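Local structure of MRG701 (Oryza sativa, 5IN1) at residues Ala11-Leu16 with Lys43-Trp48; Val36-Trp41 with Asn51-Lys56. The protein is an MRG-family protein whose chromodomain probably recognises methylated lysine on histone H3, linking chromatin marks to transcription. All blocks are in the same frame, centred on the assembly; numbering follows the deposited sequence.

Contact 1 (Ala11-Leu16 with Lys43-Trp48); sequences AYHGPL and KSWDEW
H13 presents the edge of its imidazole to the face of the W45 indole, a worked case of an edge-to-face aromatic pair. The planes stand at 84° and the ring centroids, imidazole to six-membered ring, are 4.7 Å apart. H13 CE1 sits 3.4 Å from W45 CZ3, above the indole and displaced toward its rim, while H13 NE2 is 3.3 Å from W45 CE3, so the imidazole leads with its CE1-NE2 side. With CG opposite the backbone N and beside the carbonyl carbon (chi1 -156°), the ring of H13 is directed at W45. A second neighbour borders the same imidazole: E47 OE1 lies near its plane, 3.7 Å from H13 CD2, the carboxylate turned 42° from the ring. That oxygen is also hydrogen-bonded to the Y38 hydroxyl and salt-bridged to R53. Replacing H13 by an alanine would probably remove the imidazole edge from the W45 face, leaving W41 to hold the exposed indole with less restraint. The contact joins the segment that carries strand 8-13 to the 3-10 turn leading into strand 47-50, two strands that are not neighbours in the sheet; Y38 and W41, from strand 31-38 and the turn after it, also pack edge-to-face with H13, and Y12 touches helix 59-70.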
loop_
_atom_site.group_PDB
_atom_site.type_symbol
_atom_site.label_atom_id
_atom_site.label_comp_id
_atom_site.label_asym_id
_atom_site.label_seq_id
_atom_site.Cartn_x
_atom_site.Cartn_y
_atom_site.Cartn_z
ATOM N N ALA A 11 -7.769 -6.187 -17.434
ATOM C CA ALA A 11 -7.982 -7.279 -16.484
ATOM C C ALA A 11 -8.315 -8.563 -17.225
ATOM O O ALA A 11 -9.149 -8.586 -18.135
ATOM C CB ALA A 11 -9.106 -6.941 -15.513
ATOM N N TYR A 12 -7.659 -9.647 -16.833
ATOM C CA TYR A 12 -8.045 -10.963 -17.304
ATOM C C TYR A 12 -9.396 -11.359 -16.731
ATOM O O TYR A 12 -9.677 -11.149 -15.555
ATOM C CB TYR A 12 -6.998 -12.006 -16.930
ATOM C CG TYR A 12 -5.768 -11.985 -17.792
ATOM C CD1 TYR A 12 -5.839 -12.354 -19.119
ATOM C CD2 TYR A 12 -4.528 -11.601 -17.282
ATOM C CE1 TYR A 12 -4.721 -12.354 -19.935
ATOM C CE2 TYR A 12 -3.404 -11.602 -18.089
ATOM C CZ TYR A 12 -3.505 -11.992 -19.406
ATOM O OH TYR A 12 -2.391 -11.991 -20.236
ATOM N N HIS A 13 -10.237 -11.934 -17.570
ATOM C CA HIS A 13 -11.422 -12.622 -17.084
ATOM C C HIS A 13 -11.522 -13.823 -17.988
ATOM O O HIS A 13 -11.999 -13.723 -19.109
ATOM C CB HIS A 13 -12.671 -11.746 -17.148
ATOM C CG HIS A 13 -13.730 -12.154 -16.178
ATOM N ND1 HIS A 13 -14.673 -13.114 -16.471
ATOM C CD2 HIS A 13 -13.986 -11.748 -14.910
ATOM C CE1 HIS A 13 -15.475 -13.270 -15.435
ATOM N NE2 HIS A 13 -15.081 -12.457 -14.474
ATOM N N GLY A 14 -11.000 -14.954 -17.537
ATOM C CA GLY A 14 -10.647 -15.976 -18.498
ATOM C C GLY A 14 -9.446 -15.479 -19.279
ATOM O O GLY A 14 -8.777 -14.539 -18.864
ATOM N N PRO A 15 -9.164 -16.106 -20.424
ATOM C CA PRO A 15 -7.892 -15.875 -21.113
ATOM C C PRO A 15 -7.786 -14.566 -21.885
ATOM O O PRO A 15 -6.700 -14.272 -22.377
ATOM C CB PRO A 15 -7.790 -17.080 -22.057
ATOM C CG PRO A 15 -9.212 -17.467 -22.286
ATOM C CD PRO A 15 -9.922 -17.229 -21.002
ATOM N N LEU A 16 -8.854 -13.787 -21.980
ATOM C CA LEU A 16 -8.782 -12.524 -22.707
ATOM C C LEU A 16 -8.673 -11.362 -21.733
ATOM O O LEU A 16 -9.068 -11.472 -20.569
ATOM C CB LEU A 16 -10.007 -12.330 -23.623
ATOM C CG LEU A 16 -10.238 -13.418 -24.672
ATOM C CD1 LEU A 16 -11.510 -13.141 -25.451
ATOM C CD2 LEU A 16 -9.044 -13.472 -25.619
ATOM N N LYS A 43 -22.643 -5.180 -12.925
ATOM C CA LYS A 43 -22.025 -4.926 -11.627
ATOM C C LYS A 43 -21.877 -6.215 -10.814
ATOM O O LYS A 43 -21.041 -6.278 -9.915
ATOM C CB LYS A 43 -22.834 -3.899 -10.832
ATOM C CG LYS A 43 -23.012 -2.551 -11.508
ATOM C CD LYS A 43 -21.673 -1.888 -11.851
ATOM C CE LYS A 43 -20.951 -1.341 -10.624
ATOM N NZ LYS A 43 -19.710 -0.613 -10.974
ATOM N N SER A 44 -22.671 -7.235 -11.135
ATOM C CA SER A 44 -22.522 -8.568 -10.542
ATOM C C SER A 44 -21.100 -9.107 -10.640
ATOM O O SER A 44 -20.670 -9.876 -9.780
ATOM C CB SER A 44 -23.473 -9.572 -11.203
ATOM O OG SER A 44 -24.820 -9.316 -10.840
ATOM N N TRP A 45 -20.367 -8.713 -11.681
ATOM C CA TRP A 45 -19.016 -9.223 -11.854
ATOM C C TRP A 45 -17.945 -8.399 -11.123
ATOM O O TRP A 45 -16.790 -8.809 -11.108
ATOM C CB TRP A 45 -18.660 -9.320 -13.346
ATOM C CG TRP A 45 -19.316 -10.469 -14.078
ATOM C CD1 TRP A 45 -20.310 -10.381 -15.008
ATOM C CD2 TRP A 45 -19.003 -11.863 -13.949
ATOM N NE1 TRP A 45 -20.637 -11.635 -15.468
ATOM C CE2 TRP A 45 -19.861 -12.562 -14.827
ATOM C CE3 TRP A 45 -18.101 -12.588 -13.173
ATOM C CZ2 TRP A 45 -19.828 -13.952 -14.960
ATOM C CZ3 TRP A 45 -18.076 -13.975 -13.306
ATOM C CH2 TRP A 45 -18.932 -14.632 -14.190
ATOM N N ASP A 46 -18.315 -7.272 -10.512
ATOM C CA ASP A 46 -17.351 -6.483 -9.737
ATOM C C ASP A 46 -16.721 -7.359 -8.660
ATOM O O ASP A 46 -17.433 -8.112 -7.985
ATOM C CB ASP A 46 -18.014 -5.283 -9.074
ATOM C CG ASP A 46 -18.535 -4.261 -10.062
ATOM O OD1 ASP A 46 -18.461 -4.465 -11.295
ATOM O OD2 ASP A 46 -19.054 -3.239 -9.583
ATOM N N GLU A 47 -15.405 -7.282 -8.506
ATOM C CA GLU A 47 -14.731 -8.229 -7.620
ATOM C C GLU A 47 -13.363 -7.733 -7.198
ATOM O O GLU A 47 -12.772 -6.867 -7.846
ATOM C CB GLU A 47 -14.589 -9.589 -8.296
ATOM C CG GLU A 47 -13.684 -9.544 -9.520
ATOM C CD GLU A 47 -13.532 -10.899 -10.191
ATOM O OE1 GLU A 47 -13.101 -10.926 -11.360
ATOM O OE2 GLU A 47 -13.868 -11.928 -9.565
ATOM N N TRP A 48 -12.867 -8.292 -6.099
ATOM C CA TRP A 48 -11.499 -8.071 -5.671
ATOM C C TRP A 48 -10.548 -8.934 -6.467
ATOM O O TRP A 48 -10.760 -10.144 -6.600
ATOM C CB TRP A 48 -11.303 -8.422 -4.192
ATOM C CG TRP A 48 -11.951 -7.517 -3.214
ATOM C CD1 TRP A 48 -13.048 -7.792 -2.446
ATOM C CD2 TRP A 48 -11.534 -6.197 -2.856
ATOM N NE1 TRP A 48 -13.344 -6.721 -1.649
ATOM C CE2 TRP A 48 -12.430 -5.726 -1.881
ATOM C CE3 TRP A 48 -10.484 -5.365 -3.271
ATOM C CZ2 TRP A 48 -12.315 -4.454 -1.313
ATOM C CZ3 TRP A 48 -10.369 -4.101 -2.709
ATOM C CH2 TRP A 48 -11.281 -3.659 -1.737
#

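Contact 2 (Val36-Trp41 with Asn51-Lys56); sequences VHYLGW and NDRLLK
V36 and L54 make up the packed, buried side of this contact, although between the two segments they only just touch, V36 CG1 lying 4.5 Å from L54 CD2. What fills this interior is a third strand: both side chains also rest on V49 of strand 47-50, an apolar wall that L54 extends to V9 and A11. Y38, likewise buried, lies against V49 and A11 as well. The whole forms part of the SH3-like chromodomain barrel: strands 31-38 and 54-56 are not neighbours in the curled antiparallel sheet and face each other across its interior, with the 3-10 turn 51-53 just before the last strand. The side held by R53, which remains partly exposed, is more open and polar. Here Y38 OH lies 3.0 Å from R53 NH2. Nearness alone does not make a bond, and this pair illustrates the point: the angle is poor for a hydrogen bond, and E47 OE1 is the true partner of both groups. The phenol and guanidinium planes are nearly parallel, 16° apart, although the two side chains cross at about a right angle. R53 gets there by a bent path, with turns at chi2 (-83°) and chi3 (-62°) that bring NH2 to the tyrosine while NE bonds to the carbonyl of Y12. Two polar holds therefore fix the rotation of the guanidinium. At the backbone end of the tyrosine, the type II turn Y38-W41, with the exposed G40 at positive phi, brings the chain round until the indole of W41 lies over Y38 CB, which stands 3.4 Å above the indole plane.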
loop_
_atom_site.group_PDB
_atom_site.type_symbol
_atom_site.label_atom_id
_atom_site.label_comp_id
_atom_site.label_asym_id
_atom_site.label_seq_id
_atom_site.Cartn_x
_atom_site.Cartn_y
_atom_site.Cartn_z
ATOM N N VAL A 36 -12.522 -4.139 -8.797
ATOM C CA VAL A 36 -12.632 -3.634 -10.158
ATOM C C VAL A 36 -14.018 -3.843 -10.735
ATOM O O VAL A 36 -14.729 -4.776 -10.364
ATOM C CB VAL A 36 -11.582 -4.293 -11.090
ATOM C CG1 VAL A 36 -10.156 -3.984 -10.592
ATOM C CG2 VAL A 36 -11.819 -5.813 -11.246
ATOM N N HIS A 37 -14.385 -2.938 -11.643
ATOM C CA HIS A 37 -15.582 -3.064 -12.456
ATOM C C HIS A 37 -15.146 -3.261 -13.912
ATOM O O HIS A 37 -14.325 -2.494 -14.399
ATOM C CB HIS A 37 -16.473 -1.818 -12.322
ATOM C CG HIS A 37 -17.598 -1.792 -13.313
ATOM N ND1 HIS A 37 -18.652 -2.668 -13.242
ATOM C CD2 HIS A 37 -17.805 -1.038 -14.420
ATOM C CE1 HIS A 37 -19.473 -2.456 -14.258
ATOM N NE2 HIS A 37 -18.984 -1.465 -14.986
ATOM N N TYR A 38 -15.676 -4.287 -14.577
ATOM C CA TYR A 38 -15.346 -4.557 -15.967
ATOM C C TYR A 38 -16.224 -3.682 -16.840
ATOM O O TYR A 38 -17.450 -3.728 -16.710
ATOM C CB TYR A 38 -15.529 -6.045 -16.293
ATOM C CG TYR A 38 -14.631 -6.938 -15.450
ATOM C CD1 TYR A 38 -13.383 -7.342 -15.922
ATOM C CD2 TYR A 38 -15.020 -7.355 -14.176
ATOM C CE1 TYR A 38 -12.551 -8.151 -15.144
ATOM C CE2 TYR A 38 -14.202 -8.173 -13.402
ATOM C CZ TYR A 38 -12.968 -8.542 -13.884
ATOM O OH TYR A 38 -12.159 -9.348 -13.099
ATOM N N LEU A 39 -15.613 -2.863 -17.697
ATOM C CA LEU A 39 -16.399 -1.840 -18.397
ATOM C C LEU A 39 -17.396 -2.493 -19.351
ATOM O O LEU A 39 -17.028 -3.341 -20.177
ATOM C CB LEU A 39 -15.509 -0.872 -19.172
ATOM C CG LEU A 39 -14.460 -0.137 -18.344
ATOM C CD1 LEU A 39 -13.844 0.988 -19.151
ATOM C CD2 LEU A 39 -15.056 0.383 -17.034
ATOM N N GLY A 40 -18.659 -2.076 -19.244
ATOM C CA GLY A 40 -19.728 -2.619 -20.063
ATOM C C GLY A 40 -20.354 -3.896 -19.521
ATOM O O GLY A 40 -21.321 -4.394 -20.104
ATOM N N TRP A 41 -19.816 -4.425 -18.417
ATOM C CA TRP A 41 -20.339 -5.657 -17.821
ATOM C C TRP A 41 -21.264 -5.359 -16.654
ATOM O O TRP A 41 -21.251 -4.260 -16.115
ATOM C CB TRP A 41 -19.203 -6.553 -17.327
ATOM C CG TRP A 41 -18.478 -7.299 -18.384
ATOM C CD1 TRP A 41 -18.460 -7.027 -19.725
ATOM C CD2 TRP A 41 -17.669 -8.467 -18.197
ATOM N NE1 TRP A 41 -17.684 -7.953 -20.380
ATOM C CE2 TRP A 41 -17.189 -8.848 -19.466
ATOM C CE3 TRP A 41 -17.329 -9.240 -17.086
ATOM C CZ2 TRP A 41 -16.357 -9.950 -19.650
ATOM C CZ3 TRP A 41 -16.504 -10.336 -17.273
ATOM C CH2 TRP A 41 -16.036 -10.686 -18.552
ATOM N N ASN A 51 -2.696 -8.394 -8.151
ATOM C CA ASN A 51 -1.914 -7.817 -9.230
ATOM C C ASN A 51 -1.769 -8.715 -10.455
ATOM O O ASN A 51 -1.713 -8.242 -11.600
ATOM C CB ASN A 51 -0.534 -7.444 -8.682
ATOM C CG ASN A 51 0.340 -6.801 -9.707
ATOM O OD1 ASN A 51 0.090 -5.673 -10.111
ATOM N ND2 ASN A 51 1.391 -7.502 -10.129
ATOM N N ASP A 52 -1.705 -10.015 -10.211
ATOM C CA ASP A 52 -1.539 -10.990 -11.280
ATOM C C ASP A 52 -2.694 -10.997 -12.288
ATOM O O ASP A 52 -2.532 -11.500 -13.400
ATOM C CB ASP A 52 -1.402 -12.369 -10.666
ATOM C CG ASP A 52 -2.512 -12.655 -9.708
ATOM O OD1 ASP A 52 -2.577 -12.004 -8.634
ATOM O OD2 ASP A 52 -3.356 -13.510 -10.024
ATOM N N ARG A 53 -3.847 -10.443 -11.902
ATOM C CA ARG A 53 -5.001 -10.377 -12.796
ATOM C C ARG A 53 -5.039 -9.134 -13.676
ATOM O O ARG A 53 -5.889 -9.049 -14.567
ATOM C CB ARG A 53 -6.292 -10.449 -11.980
ATOM C CG ARG A 53 -6.559 -11.823 -11.358
ATOM C CD ARG A 53 -7.234 -12.794 -12.383
ATOM N NE ARG A 53 -8.541 -12.336 -12.852
ATOM C CZ ARG A 53 -9.683 -12.477 -12.175
ATOM N NH1 ARG A 53 -9.698 -13.062 -10.993
ATOM N NH2 ARG A 53 -10.819 -12.025 -12.687
ATOM N N LEU A 54 -4.149 -8.177 -13.411
ATOM C CA LEU A 54 -4.219 -6.847 -14.005
ATOM C C LEU A 54 -2.965 -6.484 -14.795
ATOM O O LEU A 54 -1.849 -6.962 -14.513
ATOM C CB LEU A 54 -4.437 -5.785 -12.926
ATOM C CG LEU A 54 -5.680 -5.941 -12.050
ATOM C CD1 LEU A 54 -5.759 -4.793 -11.046
ATOM C CD2 LEU A 54 -6.947 -6.031 -12.898
ATOM N N LEU A 55 -3.148 -5.581 -15.744
ATOM C CA LEU A 55 -2.057 -4.977 -16.498
ATOM C C LEU A 55 -2.315 -3.482 -16.621
ATOM O O LEU A 55 -3.449 -3.055 -16.856
ATOM C CB LEU A 55 -1.932 -5.613 -17.891
ATOM C CG LEU A 55 -1.414 -7.056 -17.963
ATOM C CD1 LEU A 55 -1.570 -7.579 -19.373
ATOM C CD2 LEU A 55 0.056 -7.101 -17.537
ATOM N N LYS A 56 -1.265 -2.682 -16.495
ATOM C CA LYS A 56 -1.371 -1.243 -16.717
ATOM C C LYS A 56 -1.873 -0.981 -18.138
ATOM O O LYS A 56 -1.542 -1.724 -19.055
ATOM C CB LYS A 56 -0.015 -0.573 -16.493
ATOM C CG LYS A 56 -0.079 0.933 -16.422
ATOM C CD LYS A 56 1.233 1.538 -15.983
ATOM C CE LYS A 56 1.140 3.057 -15.960
ATOM N NZ LYS A 56 2.378 3.648 -15.376
#

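Contacts 1 and 2 lie about 6 Å apart, centre to centre, and their segments alternate, so that the two contacts interleave along the chain. E47 OE1 of contact 1 and Y38 OH of contact 2 are 2.5 Å apart, a probable hydrogen bond, and a second probable one joins D46 OD1 to H37 ND1 at 2.7 Å. The rings continue across the boundary too: H13 ND1 is 3.4 Å from W41 CZ3. H13, Y38, W41 and W45 thus form one aromatic cluster, with Y18 as a further aromatic against W41, which probably corresponds to the methyl-lysine cage of MRG chromodomains. E47, bonded to Y38 and salt-bridged to R53, probably helps position the tyrosine.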